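Local coordinates for protein homoserine O-acetyltransferase (Bacillus anthracis str. 'Ames Ancestor', PDB 3I1I) that probably catalyses the transfer of an acetyl group from acetyl-CoA to the hydroxyl of homoserine, an early step of methionine biosynthesis, using an alpha/beta hydrolase fold, at residues N93-V97 with W280-A284; T106-K110 with Y120-F124; L311-Q317 with E341-S347. Residue numbers count along the deposited sequence, not the author numbering.

Contact 1: N93-V97 with W280-A284; sequences NLCNV and WMYTA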
loop_
_atom_site.group_PDB
_atom_site.type_symbol
_atom_site.label_atom_id
_atom_site.label_comp_id
_atom_site.label_asym_id
_atom_site.label_seq_id
_atom_site.Cartn_x
_atom_site.Cartn_y
_atom_site.Cartn_z
ATOM N N ASN A 93 -12.656 2.993 -22.001
ATOM C CA ASN A 93 -11.240 3.286 -22.054
ATOM C C ASN A 93 -10.411 2.046 -22.393
ATOM O O ASN A 93 -10.805 0.903 -22.076
ATOM C CB ASN A 93 -10.796 3.854 -20.712
ATOM C CG ASN A 93 -11.451 5.148 -20.388
ATOM O OD1 ASN A 93 -11.970 5.835 -21.268
ATOM N ND2 ASN A 93 -11.419 5.525 -19.111
ATOM N N LEU A 94 -9.273 2.259 -23.048
ATOM C CA LEU A 94 -8.244 1.196 -23.159
ATOM C C LEU A 94 -7.913 0.525 -21.774
ATOM O O LEU A 94 -7.981 1.181 -20.722
ATOM C CB LEU A 94 -6.933 1.782 -23.709
ATOM C CG LEU A 94 -6.708 2.069 -25.198
ATOM C CD1 LEU A 94 -5.415 2.898 -25.326
ATOM C CD2 LEU A 94 -6.622 0.741 -25.989
ATOM N N CYS A 95 -7.561 -0.754 -21.809
ATOM C CA CYS A 95 -7.289 -1.536 -20.614
ATOM C C CYS A 95 -8.385 -1.439 -19.539
ATOM O O CYS A 95 -8.081 -1.452 -18.330
ATOM C CB CYS A 95 -5.968 -1.110 -20.006
ATOM S SG CYS A 95 -4.606 -1.255 -21.159
ATOM N N ASN A 96 -9.649 -1.369 -19.976
ATOM C CA ASN A 96 -10.744 -1.260 -19.040
ATOM C C ASN A 96 -10.590 -2.383 -18.031
ATOM O O ASN A 96 -10.328 -3.523 -18.421
ATOM C CB ASN A 96 -12.094 -1.351 -19.746
ATOM C CG ASN A 96 -13.242 -1.018 -18.821
ATOM O OD1 ASN A 96 -13.657 -1.848 -18.015
ATOM N ND2 ASN A 96 -13.782 0.198 -18.943
ATOM N N VAL A 97 -10.727 -2.072 -16.750
ATOM C CA VAL A 97 -10.439 -3.067 -15.715
ATOM C C VAL A 97 -11.531 -4.122 -15.597
ATOM O O VAL A 97 -11.250 -5.278 -15.248
ATOM C CB VAL A 97 -10.163 -2.424 -14.327
ATOM C CG1 VAL A 97 -9.075 -1.388 -14.461
ATOM C CG2 VAL A 97 -11.439 -1.828 -13.724
ATOM N N TRP A 280 -5.628 -3.432 -14.337
ATOM C CA TRP A 280 -5.535 -2.491 -13.243
ATOM C C TRP A 280 -4.165 -1.824 -13.248
ATOM O O TRP A 280 -4.091 -0.629 -13.123
ATOM C CB TRP A 280 -5.776 -3.201 -11.901
ATOM C CG TRP A 280 -5.894 -2.239 -10.774
ATOM C CD1 TRP A 280 -4.878 -1.537 -10.158
ATOM C CD2 TRP A 280 -7.098 -1.835 -10.157
ATOM N NE1 TRP A 280 -5.398 -0.723 -9.184
ATOM C CE2 TRP A 280 -6.760 -0.889 -9.159
ATOM C CE3 TRP A 280 -8.437 -2.193 -10.336
ATOM C CZ2 TRP A 280 -7.715 -0.287 -8.351
ATOM C CZ3 TRP A 280 -9.402 -1.581 -9.540
ATOM C CH2 TRP A 280 -9.030 -0.650 -8.543
HETATM N N MSE A 281 -3.097 -2.596 -13.419
HETATM C CA MSE A 281 -1.756 -2.017 -13.451
HETATM C C MSE A 281 -1.618 -0.971 -14.577
HETATM O O MSE A 281 -1.086 0.118 -14.325
HETATM C CB MSE A 281 -0.645 -3.060 -13.681
HETATM C CG MSE A 281 -0.448 -4.125 -12.632
HETATM SE SE MSE A 281 1.140 -5.231 -13.157
HETATM C CE MSE A 281 2.036 -4.027 -14.274
ATOM N N TYR A 282 -2.021 -1.327 -15.804
ATOM C CA TYR A 282 -1.846 -0.421 -16.963
ATOM C C TYR A 282 -2.607 0.881 -16.771
ATOM O O TYR A 282 -2.079 1.967 -17.078
ATOM C CB TYR A 282 -2.274 -1.071 -18.268
ATOM C CG TYR A 282 -1.182 -1.871 -18.906
ATOM C CD1 TYR A 282 -0.948 -3.171 -18.526
ATOM C CD2 TYR A 282 -0.357 -1.326 -19.890
ATOM C CE1 TYR A 282 0.068 -3.910 -19.094
ATOM C CE2 TYR A 282 0.658 -2.080 -20.469
ATOM C CZ TYR A 282 0.856 -3.367 -20.055
ATOM O OH TYR A 282 1.840 -4.157 -20.578
ATOM N N THR A 283 -3.806 0.768 -16.199
ATOM C CA THR A 283 -4.653 1.937 -15.938
ATOM C C THR A 283 -4.019 2.761 -14.812
ATOM O O THR A 283 -3.936 3.977 -14.936
ATOM C CB THR A 283 -6.086 1.509 -15.582
ATOM O OG1 THR A 283 -6.584 0.708 -16.639
ATOM C CG2 THR A 283 -7.026 2.721 -15.395
ATOM N N ALA A 284 -3.531 2.106 -13.744
ATOM C CA ALA A 284 -2.765 2.825 -12.692
ATOM C C ALA A 284 -1.545 3.535 -13.305
ATOM O O ALA A 284 -1.253 4.698 -12.979
ATOM C CB ALA A 284 -2.359 1.902 -11.523
HETATM O O HOH W 1 -8.785 1.634 -18.107
#
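N93 opens a type II beta turn that closes at N96, and this turn carries the chain across the flank of helix 277-289. L94 O is 4.3 Å from T283 OG1, too far for a direct hydrogen bond, and water 1 bridges them, donating to each at 2.8 Å. C95, at the third position of the turn with positive phi, directs its side chain at the helix, so that SG rests 3.7 Å from Y282 CB and 5.0 Å from the centroid of the Y282 ring, an oblique sulfur-aromatic contact. C95 O comes within 3.1 Å of T283 OG1, a hydroxyl hydrogen-bonded to S279 O one helical turn back. N96 turns away, its amide group engaged with A53 and Q98. V97 comes back to the helix, where its CG1 packs 3.9 Å from W280 CA and also 3.9 Å from T283 OG1. The link is mainly van der Waals packing, a close polar approach and one bridging water. The loop, which follows strand 87-91, thus lies between the helices: L94 and N93 rest on helix 129-142, while the W280 indole, beyond V97, is packed among helices 186-202 and 217-228.

Contact 2: T106-K110 with Y120-F124; sequences TTGPK and YAMDF. With ACT (acetate ion), chain D.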
loop_
_atom_site.group_PDB
_atom_site.type_symbol
_atom_site.label_atom_id
_atom_site.label_comp_id
_atom_site.label_asym_id
_atom_site.label_seq_id
_atom_site.Cartn_x
_atom_site.Cartn_y
_atom_site.Cartn_z
ATOM N N THR A 106 -13.016 -3.502 -25.078
ATOM C CA THR A 106 -11.767 -2.804 -24.786
ATOM C C THR A 106 -10.616 -3.516 -25.475
ATOM O O THR A 106 -10.785 -4.639 -25.939
ATOM C CB THR A 106 -11.481 -2.778 -23.260
ATOM O OG1 THR A 106 -10.520 -1.757 -22.979
ATOM C CG2 THR A 106 -10.952 -4.126 -22.743
ATOM N N THR A 107 -9.472 -2.851 -25.539
ATOM C CA THR A 107 -8.222 -3.516 -25.879
ATOM C C THR A 107 -7.228 -3.340 -24.747
ATOM O O THR A 107 -7.045 -2.245 -24.255
ATOM C CB THR A 107 -7.620 -2.966 -27.185
ATOM O OG1 THR A 107 -8.624 -3.024 -28.199
ATOM C CG2 THR A 107 -6.398 -3.789 -27.612
ATOM N N GLY A 108 -6.616 -4.443 -24.333
ATOM C CA GLY A 108 -5.753 -4.478 -23.162
ATOM C C GLY A 108 -4.993 -5.794 -23.023
ATOM O O GLY A 108 -4.936 -6.601 -23.971
ATOM N N PRO A 109 -4.391 -6.021 -21.844
ATOM C CA PRO A 109 -3.556 -7.177 -21.636
ATOM C C PRO A 109 -4.280 -8.509 -21.749
ATOM O O PRO A 109 -3.626 -9.523 -21.994
ATOM C CB PRO A 109 -3.007 -6.990 -20.210
ATOM C CG PRO A 109 -3.341 -5.622 -19.807
ATOM C CD PRO A 109 -4.443 -5.146 -20.661
ATOM N N LYS A 110 -5.596 -8.526 -21.560
ATOM C CA LYS A 110 -6.351 -9.744 -21.815
ATOM C C LYS A 110 -6.632 -10.001 -23.279
ATOM O O LYS A 110 -7.047 -11.119 -23.630
ATOM C CB LYS A 110 -7.685 -9.753 -21.071
ATOM C CG LYS A 110 -7.624 -10.222 -19.621
ATOM C CD LYS A 110 -7.069 -11.674 -19.470
ATOM C CE LYS A 110 -6.366 -11.904 -18.095
ATOM N NZ LYS A 110 -5.225 -12.924 -18.087
ATOM N N TYR A 120 -1.732 -10.479 -24.944
ATOM C CA TYR A 120 -0.646 -9.511 -24.859
ATOM C C TYR A 120 0.077 -9.598 -23.511
ATOM O O TYR A 120 1.309 -9.524 -23.450
ATOM C CB TYR A 120 -1.189 -8.090 -25.022
ATOM C CG TYR A 120 -1.483 -7.682 -26.447
ATOM C CD1 TYR A 120 -0.457 -7.313 -27.298
ATOM C CD2 TYR A 120 -2.778 -7.627 -26.932
ATOM C CE1 TYR A 120 -0.700 -6.935 -28.593
ATOM C CE2 TYR A 120 -3.029 -7.245 -28.231
ATOM C CZ TYR A 120 -1.977 -6.897 -29.053
ATOM O OH TYR A 120 -2.187 -6.485 -30.339
ATOM N N ALA A 121 -0.696 -9.738 -22.437
ATOM C CA ALA A 121 -0.144 -9.704 -21.097
ATOM C C ALA A 121 0.748 -8.462 -20.942
ATOM O O ALA A 121 0.385 -7.387 -21.425
ATOM C CB ALA A 121 0.598 -11.019 -20.791
HETATM N N MSE A 122 1.913 -8.599 -20.314
HETATM C CA MSE A 122 2.836 -7.466 -20.131
HETATM C C MSE A 122 3.529 -7.004 -21.412
HETATM O O MSE A 122 4.247 -5.979 -21.401
HETATM C CB MSE A 122 3.870 -7.756 -19.041
HETATM C CG MSE A 122 3.257 -8.027 -17.677
HETATM SE SE MSE A 122 1.914 -6.692 -17.101
HETATM C CE MSE A 122 3.044 -5.107 -17.179
ATOM N N ASP A 123 3.294 -7.697 -22.525
ATOM C CA ASP A 123 3.672 -7.142 -23.817
ATOM C C ASP A 123 2.697 -6.048 -24.292
ATOM O O ASP A 123 2.952 -5.397 -25.307
ATOM C CB ASP A 123 3.817 -8.241 -24.879
ATOM C CG ASP A 123 4.334 -7.697 -26.224
ATOM O OD1 ASP A 123 5.367 -6.999 -26.226
ATOM O OD2 ASP A 123 3.675 -7.927 -27.268
ATOM N N PHE A 124 1.592 -5.811 -23.576
ATOM C CA PHE A 124 0.721 -4.707 -23.986
ATOM C C PHE A 124 1.438 -3.364 -23.869
ATOM O O PHE A 124 2.215 -3.152 -22.951
ATOM C CB PHE A 124 -0.587 -4.677 -23.204
ATOM C CG PHE A 124 -1.642 -3.842 -23.864
ATOM C CD1 PHE A 124 -2.391 -4.367 -24.907
ATOM C CD2 PHE A 124 -1.840 -2.528 -23.487
ATOM C CE1 PHE A 124 -3.348 -3.611 -25.551
ATOM C CE2 PHE A 124 -2.797 -1.755 -24.120
ATOM C CZ PHE A 124 -3.550 -2.290 -25.166
HETATM C C ACT D . -8.451 -6.467 -30.436
HETATM O O ACT D . -7.340 -7.064 -30.535
HETATM O OXT ACT D . -8.861 -6.298 -29.255
HETATM C CH3 ACT D . -9.235 -5.985 -31.636
#
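This is a buried loop-to-loop contact, a backbone hydrogen bond backed by an aromatic ring, within the long excursion between strand 87-91 and helix 129-142; it brings together the two ends of the nine-residue stretch between the segments. The bond runs from A121 N to P109 O at 3.0 Å, where the CA atoms of P109 and A121 come within 4.3 Å. Beside it the F124 ring lies against the backbone at G108 and P109. G108 CA sits over its face, 3.7 Å from the ring centroid, in a CH-pi contact, and P109 N lies over the same face, 4.0 Å from F124 CD1. T107 CG2 adds an apolar touch 3.7 Å from F124 CE1; T107 OG1, hydrogen-bonded with Q28 N, lies 3.4 Å from OXT of an acetate probably from the crystallisation liquor, at most a weak and unsettled bond. Helix 277-289 packs on P109, and strand 24-34 on T107, Y120 and F124. The G108 CA hydrogen meets the ring face, whereas a CB here would point away from the ring and run into P109 CD. The chemistry is thus one main-chain hydrogen bond plus ring-on-backbone packing, with no charge pair across the segments.

Contact 3: L311-Q317 with E341-S347; sequences LMIPCKQ and EVYEIES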
loop_
_atom_site.group_PDB
_atom_site.type_symbol
_atom_site.label_atom_id
_atom_site.label_comp_id
_atom_site.label_asym_id
_atom_site.label_seq_id
_atom_site.Cartn_x
_atom_site.Cartn_y
_atom_site.Cartn_z
ATOM N N LEU A 311 -14.396 24.825 -17.250
ATOM C CA LEU A 311 -14.988 24.748 -15.902
ATOM C C LEU A 311 -14.365 23.583 -15.125
ATOM O O LEU A 311 -14.467 22.427 -15.539
ATOM C CB LEU A 311 -16.515 24.558 -15.977
ATOM C CG LEU A 311 -17.271 24.447 -14.612
ATOM C CD1 LEU A 311 -17.061 25.716 -13.676
ATOM C CD2 LEU A 311 -18.747 24.182 -14.799
HETATM N N MSE A 312 -13.688 23.889 -14.017
HETATM C CA MSE A 312 -13.118 22.854 -13.133
HETATM C C MSE A 312 -13.988 22.772 -11.846
HETATM O O MSE A 312 -14.322 23.808 -11.216
HETATM C CB MSE A 312 -11.667 23.181 -12.775
HETATM C CG MSE A 312 -10.642 23.324 -13.923
HETATM SE SE MSE A 312 -10.540 21.700 -14.983
HETATM C CE MSE A 312 -9.433 20.721 -13.696
ATOM N N ILE A 313 -14.368 21.541 -11.485
ATOM C CA ILE A 313 -15.223 21.273 -10.335
ATOM C C ILE A 313 -14.510 20.306 -9.394
ATOM O O ILE A 313 -14.692 19.096 -9.471
ATOM C CB ILE A 313 -16.564 20.688 -10.765
ATOM C CG1 ILE A 313 -17.238 21.597 -11.801
ATOM C CG2 ILE A 313 -17.514 20.487 -9.560
ATOM C CD1 ILE A 313 -18.579 20.951 -12.388
ATOM N N PRO A 314 -13.631 20.841 -8.533
ATOM C CA PRO A 314 -12.978 20.020 -7.528
ATOM C C PRO A 314 -13.816 19.945 -6.233
ATOM O O PRO A 314 -14.728 20.743 -6.010
ATOM C CB PRO A 314 -11.697 20.785 -7.261
ATOM C CG PRO A 314 -12.087 22.175 -7.382
ATOM C CD PRO A 314 -13.093 22.212 -8.512
ATOM N N CYS A 315 -13.457 18.991 -5.398
ATOM C CA CYS A 315 -13.997 18.876 -4.098
ATOM C C CYS A 315 -12.906 19.185 -3.109
ATOM O O CYS A 315 -11.850 18.539 -3.101
ATOM C CB CYS A 315 -14.495 17.447 -3.843
ATOM S SG CYS A 315 -15.312 17.368 -2.194
ATOM N N LYS A 316 -13.190 20.140 -2.238
ATOM C CA LYS A 316 -12.254 20.596 -1.221
ATOM C C LYS A 316 -11.700 19.508 -0.288
ATOM O O LYS A 316 -10.586 19.627 0.210
ATOM C CB LYS A 316 -12.959 21.622 -0.378
ATOM C CG LYS A 316 -12.100 22.247 0.719
ATOM C CD LYS A 316 -12.878 23.407 1.324
ATOM C CE LYS A 316 -11.962 24.535 1.757
ATOM N NZ LYS A 316 -11.347 24.145 3.027
ATOM N N GLN A 317 -12.487 18.463 -0.053
ATOM C CA GLN A 317 -12.067 17.348 0.767
ATOM C C GLN A 317 -11.453 16.196 -0.033
ATOM O O GLN A 317 -11.225 15.112 0.512
ATOM C CB GLN A 317 -13.267 16.832 1.552
ATOM C CG GLN A 317 -13.687 17.723 2.697
ATOM C CD GLN A 317 -14.441 18.958 2.283
ATOM O OE1 GLN A 317 -15.231 18.973 1.313
ATOM N NE2 GLN A 317 -14.190 20.027 2.996
ATOM N N GLU A 341 -13.092 28.909 -15.050
ATOM C CA GLU A 341 -13.554 29.070 -13.671
ATOM C C GLU A 341 -13.465 27.773 -12.871
ATOM O O GLU A 341 -13.491 26.670 -13.442
ATOM C CB GLU A 341 -14.976 29.673 -13.599
ATOM C CG GLU A 341 -16.097 28.884 -14.269
ATOM C CD GLU A 341 -17.526 29.565 -14.132
ATOM O OE1 GLU A 341 -17.948 29.921 -12.992
ATOM O OE2 GLU A 341 -18.214 29.726 -15.182
ATOM N N VAL A 342 -13.327 27.924 -11.555
ATOM C CA VAL A 342 -13.387 26.832 -10.590
ATOM C C VAL A 342 -14.717 26.960 -9.864
ATOM O O VAL A 342 -15.095 28.036 -9.447
ATOM C CB VAL A 342 -12.281 26.903 -9.504
ATOM C CG1 VAL A 342 -12.442 25.733 -8.538
ATOM C CG2 VAL A 342 -10.868 26.915 -10.129
ATOM N N TYR A 343 -15.440 25.859 -9.754
ATOM C CA TYR A 343 -16.592 25.792 -8.888
ATOM C C TYR A 343 -16.321 24.640 -7.937
ATOM O O TYR A 343 -16.368 23.484 -8.327
ATOM C CB TYR A 343 -17.809 25.545 -9.723
ATOM C CG TYR A 343 -19.105 25.512 -8.971
ATOM C CD1 TYR A 343 -19.761 26.687 -8.629
ATOM C CD2 TYR A 343 -19.704 24.291 -8.640
ATOM C CE1 TYR A 343 -20.968 26.645 -7.957
ATOM C CE2 TYR A 343 -20.892 24.241 -7.982
ATOM C CZ TYR A 343 -21.522 25.409 -7.646
ATOM O OH TYR A 343 -22.711 25.341 -6.996
ATOM N N GLU A 344 -15.953 24.991 -6.710
ATOM C CA GLU A 344 -15.522 24.036 -5.684
ATOM C C GLU A 344 -16.679 23.559 -4.833
ATOM O O GLU A 344 -17.405 24.347 -4.265
ATOM C CB GLU A 344 -14.453 24.647 -4.779
ATOM C CG GLU A 344 -13.883 23.622 -3.815
ATOM C CD GLU A 344 -12.543 24.035 -3.228
ATOM O OE1 GLU A 344 -12.402 25.204 -2.843
ATOM O OE2 GLU A 344 -11.625 23.201 -3.134
ATOM N N ILE A 345 -16.839 22.256 -4.745
ATOM C CA ILE A 345 -17.827 21.677 -3.859
ATOM C C ILE A 345 -17.191 21.138 -2.576
ATOM O O ILE A 345 -15.970 20.934 -2.490
ATOM C CB ILE A 345 -18.614 20.536 -4.560
ATOM C CG1 ILE A 345 -17.709 19.340 -4.894
ATOM C CG2 ILE A 345 -19.376 21.088 -5.831
ATOM C CD1 ILE A 345 -18.456 18.239 -5.663
ATOM N N GLU A 346 -18.058 20.889 -1.602
ATOM C CA GLU A 346 -17.677 20.347 -0.293
ATOM C C GLU A 346 -18.550 19.180 0.083
ATOM O O GLU A 346 -19.748 19.227 -0.054
ATOM C CB GLU A 346 -17.810 21.410 0.776
ATOM C CG GLU A 346 -17.074 22.689 0.400
ATOM C CD GLU A 346 -16.548 23.478 1.587
ATOM O OE1 GLU A 346 -16.036 22.892 2.593
ATOM O OE2 GLU A 346 -16.621 24.720 1.484
ATOM N N SER A 347 -17.940 18.128 0.587
ATOM C CA SER A 347 -18.684 16.962 0.947
ATOM C C SER A 347 -17.837 16.009 1.757
ATOM O O SER A 347 -16.648 15.865 1.508
ATOM C CB SER A 347 -19.176 16.259 -0.324
ATOM O OG SER A 347 -19.581 14.960 -0.021
#
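L311 lays its CD1 3.4 Å from E341 CG and 4.0 Å from Y343 CB, packing over E341 of the neighbouring strand and Y343 just beyond it, on the side where helix 362-370 packs. Beneath it the backbones pair in parallel, L311 with E341 and M312 with V342: M312 N donates to E341 O and Y343 N to M312 O, both at 2.8 Å. The pairing outlasts the regular strands. I345 N bonds to P314 O and K316 N to I345 O, each at 2.9 Å, making a further single bridge between C315 and I345. P314 has no amide hydrogen to give; its CD instead sits 3.5 Å from Y343 O and 3.6 Å from V342 CG1, on the side covered by helix 324-335. I313 CG2 meets I345 CG2 at 4.2 Å, and C315 CB lies 3.9 Å from I345 CG1. At the far end a side chain takes over from the main chain: Q317 OE1 accepts from S347 N at 2.9 Å, while Q317 NE2 makes a weak bond of 3.4 Å to E346 OE1. The E344 carboxylate, close to K316 CB, is held by S323 and Y327. These are adjacent parallel strands of a beta-alpha-beta unit crossing through helix 324-335, the last two strands of the alpha/beta hydrolase sheet. In this fold the loops beyond them carry the acid and the histidine of the catalytic triad, and here D318 directly follows Q317 and H351 lies shortly after S347, consistent with a triad completed by S155.

How the contacts relate
Contacts 1 and 2 form one neighbourhood, their centres 9 Å apart, with contact 2 nested in the chain closed by contact 1. N93 O lies 2.8 Å from T106 OG1 and Y282 OH 2.6 Å from F124 O, both probable hydrogen bonds. Helix 277-289 serves both contacts: its Y282 packs on C95 and reaches F124 O, and P109 rests on it. Both are buried and held mainly by packing. Contact 3 lies apart, its centre 26 Å from that of contact 1 and 35 Å from that of contact 2. Partly exposed, it is held mainly by main-chain hydrogen bonds that continue, interrupted at P314, past the strand ends, with the Q317 side chain adding the last.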